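Local coordinates for putative N-acetylmuramoyl-L-alanine amidase,autolysin cwp6 (Peptoclostridium difficile, PDB 5J72), which probably hydrolyses the amide link between N-acetylmuramic acid and L-alanine in peptidoglycan, as a zinc-dependent autolysin held at the cell wall by CWB2 domains, at residues I192-S195 with T196-E199; E513-A516 with L517-I521; K623-G626 with T627-I631. All coordinates share one frame; numbering follows the deposited sequence.

Contact 1 (I192-S195 with T196-E199)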
ATOM      1  N   ILE A 192      -1.185  11.761  27.820  1.00 36.53           N
ATOM      2  CA  ILE A 192      -0.391  10.944  26.933  1.00 33.87           C
ATOM      3  C   ILE A 192      -0.087   9.730  27.728  1.00 32.31           C
ATOM      4  O   ILE A 192       0.158   9.844  28.930  1.00 31.35           O
ATOM      5  CB  ILE A 192       0.911  11.599  26.401  1.00 31.30           C
ATOM      6  CG1 ILE A 192       1.707  12.311  27.570  1.00 32.43           C
ATOM      7  CG2 ILE A 192       0.550  12.578  25.307  1.00 30.02           C
ATOM      8  CD1 ILE A 192       3.175  12.674  27.157  1.00 29.48           C
ATOM      9  N   PRO A 193      -0.127   8.525  27.133  1.00 33.22           N
ATOM     10  CA  PRO A 193       0.196   7.333  27.921  1.00 31.91           C
ATOM     11  C   PRO A 193       1.708   7.249  28.185  1.00 33.04           C
ATOM     12  O   PRO A 193       2.507   7.958  27.579  1.00 28.36           O
ATOM     13  CB  PRO A 193      -0.285   6.184  27.051  1.00 31.91           C
ATOM     14  CG  PRO A 193      -0.319   6.708  25.698  1.00 34.45           C
ATOM     15  CD  PRO A 193      -0.737   8.159  25.850  1.00 34.90           C
ATOM     16  N   GLU A 194       2.091   6.347  29.068  1.00 29.78           N
ATOM     17  CA  GLU A 194       3.462   6.181  29.452  1.00 26.92           C
ATOM     18  C   GLU A 194       4.370   5.847  28.259  1.00 30.96           C
ATOM     19  O   GLU A 194       5.503   6.310  28.215  1.00 27.61           O
ATOM     20  CB  GLU A 194       3.510   5.044  30.487  1.00 33.42           C
ATOM     21  CG  GLU A 194       4.917   4.622  30.886  1.00 45.37           C
ATOM     22  CD  GLU A 194       5.779   5.762  31.508  1.00 56.02           C
ATOM     23  OE1 GLU A 194       5.218   6.663  32.176  1.00 57.25           O
ATOM     24  OE2 GLU A 194       7.022   5.724  31.326  1.00 54.55           O
ATOM     25  N   SER A 195       3.884   5.013  27.321  1.00 27.65           N
ATOM     26  CA  SER A 195       4.642   4.640  26.143  1.00 27.17           C
ATOM     27  C   SER A 195       5.039   5.963  25.398  1.00 23.74           C
ATOM     28  O   SER A 195       6.234   6.147  25.140  1.00 24.64           O
ATOM     29  CB  SER A 195       3.791   3.688  25.279  1.00 27.50           C
ATOM     30  OG  SER A 195       2.596   4.329  24.857  1.00 31.87           O
ATOM     31  N   THR A 196       4.115   6.870  25.123  1.00 20.32           N
ATOM     32  CA  THR A 196       4.457   8.128  24.419  1.00 20.76           C
ATOM     33  C   THR A 196       5.389   9.034  25.302  1.00 21.97           C
ATOM     34  O   THR A 196       6.345   9.611  24.808  1.00 20.96           O
ATOM     35  CB  THR A 196       3.155   8.920  24.089  1.00 20.16           C
ATOM     36  OG1 THR A 196       2.385   8.096  23.214  1.00 22.60           O
ATOM     37  CG2 THR A 196       3.447  10.285  23.414  1.00 20.62           C
ATOM     38  N   LYS A 197       5.078   9.136  26.621  1.00 21.12           N
ATOM     39  CA  LYS A 197       5.903   9.954  27.517  1.00 24.44           C
ATOM     40  C   LYS A 197       7.365   9.461  27.476  1.00 23.67           C
ATOM     41  O   LYS A 197       8.260  10.274  27.374  1.00 23.14           O
ATOM     42  CB  LYS A 197       5.298   9.820  28.939  1.00 31.53           C
ATOM     43  CG  LYS A 197       6.266  10.184  30.064  1.00 44.20           C
ATOM     44  CD  LYS A 197       5.547  10.044  31.462  1.00 54.70           C
ATOM     45  CE  LYS A 197       6.507  10.365  32.606  1.00 58.55           C
ATOM     46  NZ  LYS A 197       6.524  11.834  32.850  1.00 59.82           N
ATOM     47  N   ALA A 198       7.607   8.144  27.540  1.00 21.24           N
ATOM     48  CA  ALA A 198       8.977   7.646  27.582  1.00 22.43           C
ATOM     49  C   ALA A 198       9.670   7.840  26.249  1.00 20.99           C
ATOM     50  O   ALA A 198      10.887   8.086  26.231  1.00 20.68           O
ATOM     51  CB  ALA A 198       8.988   6.140  27.962  1.00 21.12           C
ATOM     52  N   GLU A 199       8.934   7.713  25.115  1.00 18.74           N
ATOM     53  CA  GLU A 199       9.630   7.885  23.845  1.00 19.85           C
ATOM     54  C   GLU A 199       9.918   9.379  23.603  1.00 19.73           C
ATOM     55  O   GLU A 199      10.942   9.701  23.012  1.00 18.73           O
ATOM     56  CB  GLU A 199       8.761   7.262  22.688  1.00 19.57           C
ATOM     57  CG  GLU A 199       9.391   7.418  21.281  1.00 17.15           C
ATOM     58  CD  GLU A 199      10.744   6.688  21.133  1.00 19.70           C
ATOM     59  OE1 GLU A 199      11.164   5.945  22.080  1.00 21.42           O
ATOM     60  OE2 GLU A 199      11.388   6.850  20.060  1.00 20.43           O
TER
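P193 and K197 close the first turn of helix 194-203, the N-H of K197 reaching P193 O at 3.0 Å with P193 in the N-cap position; A198 N to E194 O and E199 N to S195 O carry the helical pattern onward. I192, still in extended conformation, folds its side chain back over this turn. Its CG1 sits between the backbone N and the carbonyl carbon (chi1 46°), which brings CD1 against K197 CA at 3.9 Å, while I192 CB meets the methyl CG2 of T196 at 4.1 Å; the isoleucine runs across both partners at about a right angle. P193 CG comes within 3.9 Å of T196 OG1, but that hydroxyl is hydrogen-bonded to L186 O of strand 184-187. On the outer side, E194 bends at chi2 and slants across the aliphatic part of K197, its OE1 3.5 Å from K197 CD. The ammonium itself stays apart, E194 OE1 lying 5.4 Å from K197 NZ. E199 leads away to S148 and R202, and F141 of helix 140-151 lies against P193 and S195. I192 also touches A187 of strand 184-187 and I225 of helix 219-228, so the start of the helix is fitted between strand and helices of a CWB2 module. The chemistry is thus divided: apolar carbon of I192 and T196 faces the interior, whereas E194 and K197 share an outer flank where their opposite charges probably attract through space without a salt bridge.

Contact 2 (E513-A516 with L517-I521)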
ATOM      1  N   GLU A 513      -4.908 -24.442 -20.628  1.00 25.83           N
ATOM      2  CA  GLU A 513      -4.041 -24.096 -19.470  1.00 26.69           C
ATOM      3  C   GLU A 513      -4.930 -23.878 -18.175  1.00 24.85           C
ATOM      4  O   GLU A 513      -4.592 -24.331 -17.075  1.00 25.81           O
ATOM      5  CB  GLU A 513      -3.249 -22.804 -19.763  1.00 29.40           C
ATOM      6  CG  GLU A 513      -2.259 -22.623 -18.620  1.00 35.37           C
ATOM      7  CD  GLU A 513      -1.226 -21.517 -18.831  1.00 42.20           C
ATOM      8  OE1 GLU A 513      -1.273 -20.793 -19.872  1.00 31.22           O
ATOM      9  OE2 GLU A 513      -0.365 -21.378 -17.907  1.00 37.18           O
ATOM     10  N   ARG A 514      -6.080 -23.204 -18.344  1.00 25.60           N
ATOM     11  CA  ARG A 514      -7.002 -22.965 -17.221  1.00 22.11           C
ATOM     12  C   ARG A 514      -7.454 -24.271 -16.696  1.00 23.78           C
ATOM     13  O   ARG A 514      -7.543 -24.459 -15.477  1.00 24.98           O
ATOM     14  CB  ARG A 514      -8.176 -22.128 -17.710  1.00 21.19           C
ATOM     15  CG  ARG A 514      -7.703 -20.771 -18.247  1.00 21.77           C
ATOM     16  CD  ARG A 514      -8.763 -20.178 -19.146  1.00 24.26           C
ATOM     17  NE  ARG A 514      -8.265 -19.052 -19.925  1.00 23.09           N
ATOM     18  CZ  ARG A 514      -8.634 -17.788 -19.743  1.00 23.64           C
ATOM     19  NH1 ARG A 514      -9.478 -17.465 -18.760  1.00 21.24           N
ATOM     20  NH2 ARG A 514      -8.204 -16.844 -20.568  1.00 22.15           N
ATOM     21  N   THR A 515      -7.790 -25.227 -17.606  1.00 24.23           N
ATOM     22  CA  THR A 515      -8.244 -26.526 -17.125  1.00 24.77           C
ATOM     23  C   THR A 515      -7.129 -27.320 -16.480  1.00 27.27           C
ATOM     24  O   THR A 515      -7.362 -27.965 -15.445  1.00 30.31           O
ATOM     25  CB  THR A 515      -8.877 -27.344 -18.282  1.00 28.41           C
ATOM     26  OG1 THR A 515      -9.780 -26.459 -18.986  1.00 29.95           O
ATOM     27  CG2 THR A 515      -9.704 -28.481 -17.739  1.00 31.30           C
ATOM     28  N   ALA A 516      -5.914 -27.287 -17.047  1.00 31.85           N
ATOM     29  CA  ALA A 516      -4.794 -28.039 -16.432  1.00 33.77           C
ATOM     30  C   ALA A 516      -4.584 -27.538 -15.020  1.00 33.54           C
ATOM     31  O   ALA A 516      -4.353 -28.328 -14.107  1.00 32.75           O
ATOM     32  CB  ALA A 516      -3.505 -27.833 -17.217  1.00 33.14           C
ATOM     33  N   LEU A 517      -4.700 -26.208 -14.832  1.00 31.61           N
ATOM     34  CA  LEU A 517      -4.533 -25.611 -13.519  1.00 31.12           C
ATOM     35  C   LEU A 517      -5.556 -26.167 -12.603  1.00 29.65           C
ATOM     36  O   LEU A 517      -5.236 -26.554 -11.467  1.00 31.46           O
ATOM     37  CB  LEU A 517      -4.671 -24.076 -13.570  1.00 32.27           C
ATOM     38  CG  LEU A 517      -4.473 -23.367 -12.222  1.00 35.86           C
ATOM     39  CD1 LEU A 517      -3.065 -23.702 -11.659  1.00 37.87           C
ATOM     40  CD2 LEU A 517      -4.603 -21.882 -12.410  1.00 39.70           C
ATOM     41  N   SER A 518      -6.813 -26.211 -13.048  1.00 29.37           N
ATOM     42  CA  SER A 518      -7.887 -26.757 -12.186  1.00 26.43           C
ATOM     43  C   SER A 518      -7.569 -28.189 -11.772  1.00 28.59           C
ATOM     44  O   SER A 518      -7.710 -28.563 -10.617  1.00 29.61           O
ATOM     45  CB  SER A 518      -9.204 -26.762 -12.954  1.00 27.74           C
ATOM     46  OG  SER A 518     -10.277 -27.072 -12.084  1.00 29.61           O
ATOM     47  N   ASN A 519      -7.144 -29.003 -12.737  1.00 33.13           N
ATOM     48  CA  ASN A 519      -6.819 -30.421 -12.487  1.00 37.35           C
ATOM     49  C   ASN A 519      -5.600 -30.579 -11.566  1.00 38.56           C
ATOM     50  O   ASN A 519      -5.474 -31.601 -10.890  1.00 38.22           O
ATOM     51  CB  ASN A 519      -6.590 -31.141 -13.843  1.00 37.67           C
ATOM     52  CG  ASN A 519      -7.880 -31.280 -14.589  1.00 37.41           C
ATOM     53  OD1 ASN A 519      -8.970 -31.233 -13.971  1.00 33.45           O
ATOM     54  ND2 ASN A 519      -7.879 -31.373 -15.902  1.00 33.52           N
ATOM     55  N   THR A 520      -4.716 -29.590 -11.538  1.00 36.02           N
ATOM     56  CA  THR A 520      -3.552 -29.627 -10.669  1.00 35.99           C
ATOM     57  C   THR A 520      -3.969 -29.214  -9.258  1.00 39.63           C
ATOM     58  O   THR A 520      -3.508 -29.779  -8.279  1.00 40.46           O
ATOM     59  CB  THR A 520      -2.506 -28.677 -11.238  1.00 39.72           C
ATOM     60  OG1 THR A 520      -1.950 -29.257 -12.421  1.00 44.85           O
ATOM     61  CG2 THR A 520      -1.398 -28.382 -10.258  1.00 43.41           C
ATOM     62  N   ILE A 521      -4.866 -28.224  -9.140  1.00 37.46           N
ATOM     63  CA  ILE A 521      -5.294 -27.706  -7.847  1.00 35.83           C
ATOM     64  C   ILE A 521      -6.277 -28.607  -7.179  1.00 33.87           C
ATOM     65  O   ILE A 521      -6.298 -28.642  -5.945  1.00 33.35           O
ATOM     66  CB  ILE A 521      -5.937 -26.262  -7.998  1.00 34.24           C
ATOM     67  CG1 ILE A 521      -4.905 -25.216  -8.484  1.00 35.80           C
ATOM     68  CG2 ILE A 521      -6.503 -25.801  -6.707  1.00 35.47           C
ATOM     69  CD1 ILE A 521      -3.692 -25.109  -7.588  1.00 42.55           C
TER
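E513 through I521 form the body and the last turns of helix 511-521, with L517 N bonded to E513 O, S518 N to R514 O and N519 N to T515 O at 2.9 to 3.1 Å. A516 O differs in taking two donors from T520. The amide N of T520 approaches it at 2.9 Å, though with a bent N-H...O angle of 135°, and T520 OG1 adds a second bond of 3.1 Å from above the carbonyl plane. The threonine can do this because OG1 stands beside its own backbone N, anti to the carbonyl carbon (chi1 -72°), and therefore leans back over the preceding turn. T515 and N519 lie side by side and point the same way, the methyl CG2 of T515 resting 3.9 Å from N519 ND2. The amide of N519 does not bond back to its own helix at T515 O; it grips the chain beyond helix 590-593 instead, ND2 giving to N594 O and OD1 accepting from N596 N. S518 OG joins the same segment through N595 OD1, and T515 OG1 turns to L511 O. Between the segments L517 contributes its CB, 3.5 Å from both E513 O and R514 O, while the end of its side chain reaches V500 of strand 498-501. R514 carries its guanidinium off the helix to a salt bridge with D457 and hydrogen bonds to P458 O and H460 O. Since H460 is a zinc ligand, the arginine is a second-shell group that probably helps to position the backbone there. One helical face thus offers amide and hydroxyl groups that fasten a neighbouring loop, and R514 ties the helix to the metal site.

Contact 3 (K623-G626 with T627-I631)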
ATOM      1  N   LYS A 623     -18.073  -4.707  -8.630  1.00 25.22           N
ATOM      2  CA  LYS A 623     -17.602  -5.385  -7.433  1.00 29.61           C
ATOM      3  C   LYS A 623     -18.823  -6.152  -6.771  1.00 24.55           C
ATOM      4  O   LYS A 623     -18.658  -7.260  -6.295  1.00 24.75           O
ATOM      5  CB  LYS A 623     -17.013  -4.367  -6.465  0.62 28.90           C
ATOM      6  CG  LYS A 623     -16.541  -5.068  -5.201  0.62 37.86           C
ATOM      7  CD  LYS A 623     -15.875  -4.105  -4.215  0.62 43.25           C
ATOM      8  CE  LYS A 623     -14.979  -4.913  -3.283  0.62 51.19           C
ATOM      9  NZ  LYS A 623     -13.836  -5.569  -4.011  0.62 45.81           N
ATOM     10  N   THR A 624     -20.023  -5.577  -6.799  1.00 23.18           N
ATOM     11  CA  THR A 624     -21.192  -6.262  -6.204  1.00 27.52           C
ATOM     12  C   THR A 624     -21.483  -7.561  -6.978  1.00 25.31           C
ATOM     13  O   THR A 624     -21.780  -8.594  -6.388  1.00 24.20           O
ATOM     14  CB  THR A 624     -22.400  -5.336  -6.243  1.00 30.94           C
ATOM     15  OG1 THR A 624     -22.069  -4.240  -5.389  1.00 32.30           O
ATOM     16  CG2 THR A 624     -23.692  -6.022  -5.732  1.00 33.04           C
ATOM     17  N   MET A 625     -21.364  -7.505  -8.297  1.00 24.91           N
ATOM     18  CA  MET A 625     -21.560  -8.711  -9.109  1.00 24.46           C
ATOM     19  C   MET A 625     -20.583  -9.769  -8.674  1.00 23.78           C
ATOM     20  O   MET A 625     -20.984 -10.922  -8.465  1.00 21.42           O
ATOM     21  CB  MET A 625     -21.351  -8.375 -10.580  1.00 24.85           C
ATOM     22  CG  MET A 625     -21.381  -9.642 -11.470  1.00 26.06           C
ATOM     23  SD  MET A 625     -23.024 -10.474 -11.504  1.00 25.77           S
ATOM     24  CE  MET A 625     -24.035  -9.256 -12.500  1.00 22.63           C
ATOM     25  N   GLY A 626     -19.258  -9.420  -8.489  1.00 18.40           N
ATOM     26  CA  GLY A 626     -18.314 -10.452  -8.079  1.00 18.99           C
ATOM     27  C   GLY A 626     -18.612 -10.972  -6.673  1.00 18.91           C
ATOM     28  O   GLY A 626     -18.468 -12.165  -6.391  1.00 20.48           O
ATOM     29  N   THR A 627     -18.964 -10.058  -5.780  1.00 19.58           N
ATOM     30  CA  THR A 627     -19.268 -10.479  -4.416  1.00 20.41           C
ATOM     31  C   THR A 627     -20.451 -11.519  -4.399  1.00 19.18           C
ATOM     32  O   THR A 627     -20.346 -12.544  -3.713  1.00 23.56           O
ATOM     33  CB  THR A 627     -19.749  -9.258  -3.611  1.00 23.87           C
ATOM     34  OG1 THR A 627     -18.641  -8.321  -3.589  1.00 24.97           O
ATOM     35  CG2 THR A 627     -20.177  -9.704  -2.126  1.00 23.70           C
ATOM     36  N   GLN A 628     -21.534 -11.238  -5.127  1.00 23.05           N
ATOM     37  CA  GLN A 628     -22.680 -12.179  -5.154  1.00 25.99           C
ATOM     38  C   GLN A 628     -22.243 -13.534  -5.683  1.00 26.25           C
ATOM     39  O   GLN A 628     -22.648 -14.601  -5.176  1.00 23.68           O
ATOM     40  CB  GLN A 628     -23.808 -11.605  -6.006  1.00 26.47           C
ATOM     41  CG  GLN A 628     -24.408 -10.294  -5.480  1.00 27.83           C
ATOM     42  CD  GLN A 628     -24.784 -10.425  -4.004  1.00 34.93           C
ATOM     43  OE1 GLN A 628     -24.150  -9.833  -3.116  1.00 28.95           O
ATOM     44  NE2 GLN A 628     -25.800 -11.265  -3.687  1.00 27.29           N
ATOM     45  N   ILE A 629     -21.386 -13.522  -6.736  1.00 21.29           N
ATOM     46  CA  ILE A 629     -20.926 -14.788  -7.205  1.00 17.70           C
ATOM     47  C   ILE A 629     -20.146 -15.497  -6.106  1.00 21.28           C
ATOM     48  O   ILE A 629     -20.291 -16.704  -5.936  1.00 21.29           O
ATOM     49  CB  ILE A 629     -20.054 -14.591  -8.493  1.00 19.29           C
ATOM     50  CG1 ILE A 629     -20.958 -14.066  -9.639  1.00 18.39           C
ATOM     51  CG2 ILE A 629     -19.368 -15.925  -8.858  1.00 21.13           C
ATOM     52  CD1 ILE A 629     -20.131 -13.621 -10.962  1.00 21.50           C
ATOM     53  N   GLY A 630     -19.300 -14.726  -5.336  1.00 20.52           N
ATOM     54  CA  GLY A 630     -18.527 -15.356  -4.278  1.00 20.07           C
ATOM     55  C   GLY A 630     -19.478 -15.914  -3.200  1.00 20.51           C
ATOM     56  O   GLY A 630     -19.205 -16.986  -2.636  1.00 19.96           O
ATOM     57  N   ILE A 631     -20.545 -15.201  -2.919  1.00 20.69           N
ATOM     58  CA  ILE A 631     -21.484 -15.694  -1.857  1.00 23.86           C
ATOM     59  C   ILE A 631     -22.117 -17.021  -2.357  1.00 23.56           C
ATOM     60  O   ILE A 631     -22.203 -17.990  -1.590  1.00 26.19           O
ATOM     61  CB  ILE A 631     -22.581 -14.648  -1.551  1.00 24.89           C
ATOM     62  CG1 ILE A 631     -21.968 -13.402  -0.817  1.00 23.08           C
ATOM     63  CG2 ILE A 631     -23.686 -15.314  -0.576  1.00 24.76           C
ATOM     64  CD1 ILE A 631     -22.905 -12.172  -0.893  1.00 23.37           C
TER
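K623 O is gripped twice by T627, whose amide N and OG1 both lie 2.9 Å from it. The N-H comes nearly straight along the carbonyl, whereas the hydroxyl sits above its plane; OG1 gets there by standing anti to the carbonyl carbon of T627, beside the backbone N (chi1 -62°). In the K623 conformer modelled here NZ reaches D345 and Y402, though a second conformer makes this doubtful. Q628 CG, anti to the carbonyl carbon (chi1 -63°), lies 3.3 Å from T624 O, and the bend at chi2 turns the rest toward R565, whose O accepts from NE2. On the inner face M625 bends at chi2 and chi3, and its CG meets I629 CD1 at 4.2 Å; I629 CG1 lies beside its own N and passes 3.4 Å from M625 O. Both side chains pack on I566 of helix 554-569 and C604 of strand 599-606. G626 O accepts from G630 N at 2.9 Å and also from T488 OG1 of helix 477-494. This largely buried segment of helix 619-637 packs on the central sheet and against helices 477-494 and 554-569, in the alpha/beta fold of the Amidase_3 zinc amidases.

Contacts 2 and 3 belong to the amidase domain, their centres 23 Å apart and their nearest atoms about 14 Å apart, so they do not touch. Both lie near the zinc site of H460, E477 and H530 without supplying a ligand: the side chain of R514 is about 9 Å from the metal, that of I629 about 13 Å. Contact 1 sits in a CWB2 module, with its centre 55 Å from that of contact 2, on the opposite side of the chain's centre, and 45 Å from that of contact 3. A calcium ion lies about 11 Å from the E199 side chain. The three helical turns thus sample the cell-wall-binding and the probable catalytic parts of one chain.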